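Local coordinates for putative rhamnosidase (Streptomyces avermitilis, PDB 3W5M), which removes terminal alpha-L-rhamnose from flavonoid glycosides and gum arabic, and binds L-rhamnose through a calcium-dependent carbohydrate-binding module, at residues 219-227 / 266-274. Residues are numbered along the deposited sequence; the frame is centred on the assembly and turned at random.
Sequences NNTLAVSAS and DGWREPDFD
R269, A223 and T221 carry this contact, in which a loop of two type I beta turns, G267–E270 and E270–F273, packs on part of the outer face of a jelly-roll sheet in the CBM67 module. Segment 219-227, on strand 218-227, lies in the middle of that sheet, between strands 156-165 and 181-186; L222 and V224 point to its other side, toward strand 235-244 of the second sheet. R269 runs extended from CG to NE along the strand. Its CB and CG pass the methyl of A223, CG and CB each 4.1 Å from A223 CB, and CG also lies over the centre of the W268 ring, 3.5 Å above its plane. The guanidinium places NH1 3.2 Å from A223 O and NH2 3.3 Å from S225 OG, while its clear hydrogen bonds go to the next strand, NH1 to S185 OG and NH2 to A183 O. W268 has CG between its backbone N and carbonyl carbon (chi1 75°), which turns the six-membered end of the indole to the strand: CZ3 touches A223 CB, and the ring edge faces V224 O and S225 N. W158 packs edge-to-face on the same indole. T221 sits at the second turn, with OG1 3.2 Å from P271 CA and hydrogen-bonded to T162 OG1; its CG2, opposite the backbone N across CA–CB (chi1 -60° for OG1), lies near the carbonyl oxygens of R269 and E270. R160 of strand 156-165 holds both turns, its NH1 hydrogen-bonded to W268 O and E270 O. Waters join the two backbones and side chains: one donates to both T221 O and R269 O, and the other accepts from R269 NH2 at 3.1 Å and lies 2.6 Å from S225 OG.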
# COMPACT_ATOMS: atom_id res chain seq x y z
N ASN A 219 42.86 15.80 25.95
CA ASN A 219 42.36 14.62 26.66
C ASN A 219 40.84 14.65 26.88
O ASN A 219 40.29 15.64 27.35
CB ASN A 219 43.05 14.48 28.02
CG ASN A 219 44.53 14.13 27.92
OD1 ASN A 219 45.31 14.55 28.77
ND2 ASN A 219 44.91 13.33 26.93
N ASN A 220 40.17 13.54 26.54
CA ASN A 220 38.73 13.38 26.73
C ASN A 220 38.62 12.03 27.43
O ASN A 220 39.34 11.10 27.03
CB ASN A 220 37.99 13.22 25.40
CG ASN A 220 37.95 14.48 24.55
OD1 ASN A 220 36.87 14.94 24.19
ND2 ASN A 220 39.12 15.00 24.17
N THR A 221 37.73 11.92 28.41
CA THR A 221 37.53 10.67 29.13
C THR A 221 36.24 10.01 28.67
O THR A 221 35.17 10.61 28.73
CB THR A 221 37.50 10.94 30.63
OG1 THR A 221 38.75 11.54 31.02
CG2 THR A 221 37.29 9.64 31.42
N LEU A 222 36.36 8.79 28.17
CA LEU A 222 35.20 8.01 27.74
C LEU A 222 34.98 7.00 28.84
O LEU A 222 35.96 6.48 29.41
CB LEU A 222 35.49 7.29 26.40
CG LEU A 222 36.19 8.19 25.36
CD1 LEU A 222 36.60 7.40 24.13
CD2 LEU A 222 35.25 9.33 24.96
N ALA A 223 33.72 6.73 29.15
CA ALA A 223 33.40 5.76 30.18
C ALA A 223 32.17 4.98 29.78
O ALA A 223 31.21 5.54 29.23
CB ALA A 223 33.19 6.46 31.53
N VAL A 224 32.18 3.68 30.07
CA VAL A 224 31.10 2.84 29.57
C VAL A 224 30.79 1.88 30.69
O VAL A 224 31.71 1.33 31.27
CB VAL A 224 31.56 2.04 28.32
CG1 VAL A 224 30.59 0.94 27.95
CG2 VAL A 224 31.71 2.97 27.14
N SER A 225 29.52 1.74 31.03
CA SER A 225 29.04 0.54 31.77
C SER A 225 28.40 -0.40 30.75
O SER A 225 27.83 0.05 29.77
CB SER A 225 28.06 0.92 32.88
OG SER A 225 26.87 1.49 32.35
N ALA A 226 28.55 -1.71 30.96
CA ALA A 226 27.93 -2.68 30.08
C ALA A 226 27.48 -3.83 30.94
O ALA A 226 28.17 -4.19 31.90
CB ALA A 226 28.91 -3.15 29.02
N SER A 227 26.34 -4.42 30.60
CA SER A 227 25.77 -5.51 31.40
C SER A 227 25.48 -6.72 30.54
O SER A 227 25.00 -6.60 29.40
CB SER A 227 24.50 -5.05 32.11
OG SER A 227 24.81 -3.95 32.97
N ASP A 266 31.33 7.00 43.15
CA ASP A 266 30.86 7.96 42.18
C ASP A 266 31.94 8.97 41.78
O ASP A 266 32.89 9.23 42.54
CB ASP A 266 29.48 8.56 42.43
CG ASP A 266 28.66 8.63 41.14
OD1 ASP A 266 29.13 9.28 40.16
OD2 ASP A 266 27.59 7.99 41.08
N GLY A 267 31.83 9.45 40.54
CA GLY A 267 32.89 10.21 39.91
C GLY A 267 33.54 9.38 38.83
O GLY A 267 34.31 9.90 38.04
N TRP A 268 33.23 8.08 38.79
CA TRP A 268 33.96 7.14 37.92
C TRP A 268 33.86 7.47 36.45
O TRP A 268 34.64 6.94 35.64
CB TRP A 268 33.55 5.67 38.16
CG TRP A 268 32.22 5.33 37.57
CD1 TRP A 268 31.00 5.48 38.17
CD2 TRP A 268 31.95 4.75 36.27
NE1 TRP A 268 30.01 5.04 37.34
CE2 TRP A 268 30.55 4.61 36.16
CE3 TRP A 268 32.76 4.37 35.19
CZ2 TRP A 268 29.93 4.08 35.02
CZ3 TRP A 268 32.13 3.85 34.02
CH2 TRP A 268 30.73 3.71 33.97
N ARG A 269 32.87 8.29 36.06
CA ARG A 269 32.77 8.73 34.67
C ARG A 269 33.60 9.99 34.40
O ARG A 269 33.77 10.38 33.25
CB ARG A 269 31.32 8.92 34.23
CG ARG A 269 30.45 7.66 34.34
CD ARG A 269 29.07 7.87 33.74
NE ARG A 269 28.33 6.61 33.59
CZ ARG A 269 28.28 5.86 32.47
NH1 ARG A 269 28.94 6.20 31.38
NH2 ARG A 269 27.57 4.74 32.45
N GLU A 270 34.13 10.61 35.45
CA GLU A 270 34.79 11.93 35.30
C GLU A 270 36.25 11.84 34.91
O GLU A 270 36.92 10.84 35.23
CB GLU A 270 34.70 12.77 36.58
CG GLU A 270 33.32 12.88 37.21
CD GLU A 270 32.35 13.72 36.42
OE1 GLU A 270 32.77 14.41 35.47
OE2 GLU A 270 31.15 13.68 36.75
N PRO A 271 36.77 12.90 34.27
CA PRO A 271 38.17 12.89 33.89
C PRO A 271 39.17 12.53 34.99
O PRO A 271 40.09 11.75 34.72
CB PRO A 271 38.40 14.32 33.39
CG PRO A 271 37.09 14.69 32.78
CD PRO A 271 36.04 14.03 33.64
N ASP A 272 39.00 13.06 36.20
CA ASP A 272 40.08 12.94 37.20
C ASP A 272 39.97 11.77 38.19
O ASP A 272 40.69 11.72 39.20
CB ASP A 272 40.30 14.28 37.93
CG ASP A 272 41.06 15.30 37.08
OD1 ASP A 272 41.74 14.88 36.11
OD2 ASP A 272 40.98 16.52 37.38
N PHE A 273 39.10 10.83 37.86
CA PHE A 273 38.87 9.64 38.68
C PHE A 273 40.10 8.74 38.63
O PHE A 273 40.73 8.62 37.58
CB PHE A 273 37.66 8.90 38.12
CG PHE A 273 37.34 7.65 38.86
CD1 PHE A 273 36.58 7.69 40.02
CD2 PHE A 273 37.82 6.42 38.40
CE1 PHE A 273 36.29 6.52 40.71
CE2 PHE A 273 37.53 5.26 39.08
CZ PHE A 273 36.77 5.31 40.24
N ASP A 274 40.45 8.09 39.75
CA ASP A 274 41.64 7.26 39.72
C ASP A 274 41.33 5.81 39.29
O ASP A 274 40.74 5.07 40.04
CB ASP A 274 42.37 7.24 41.05
CG ASP A 274 43.55 6.27 41.04
OD1 ASP A 274 44.22 6.14 39.98
OD2 ASP A 274 43.79 5.61 42.07
O HOH W 1 32.88 10.12 30.63
O HOH W 2 25.98 2.83 34.34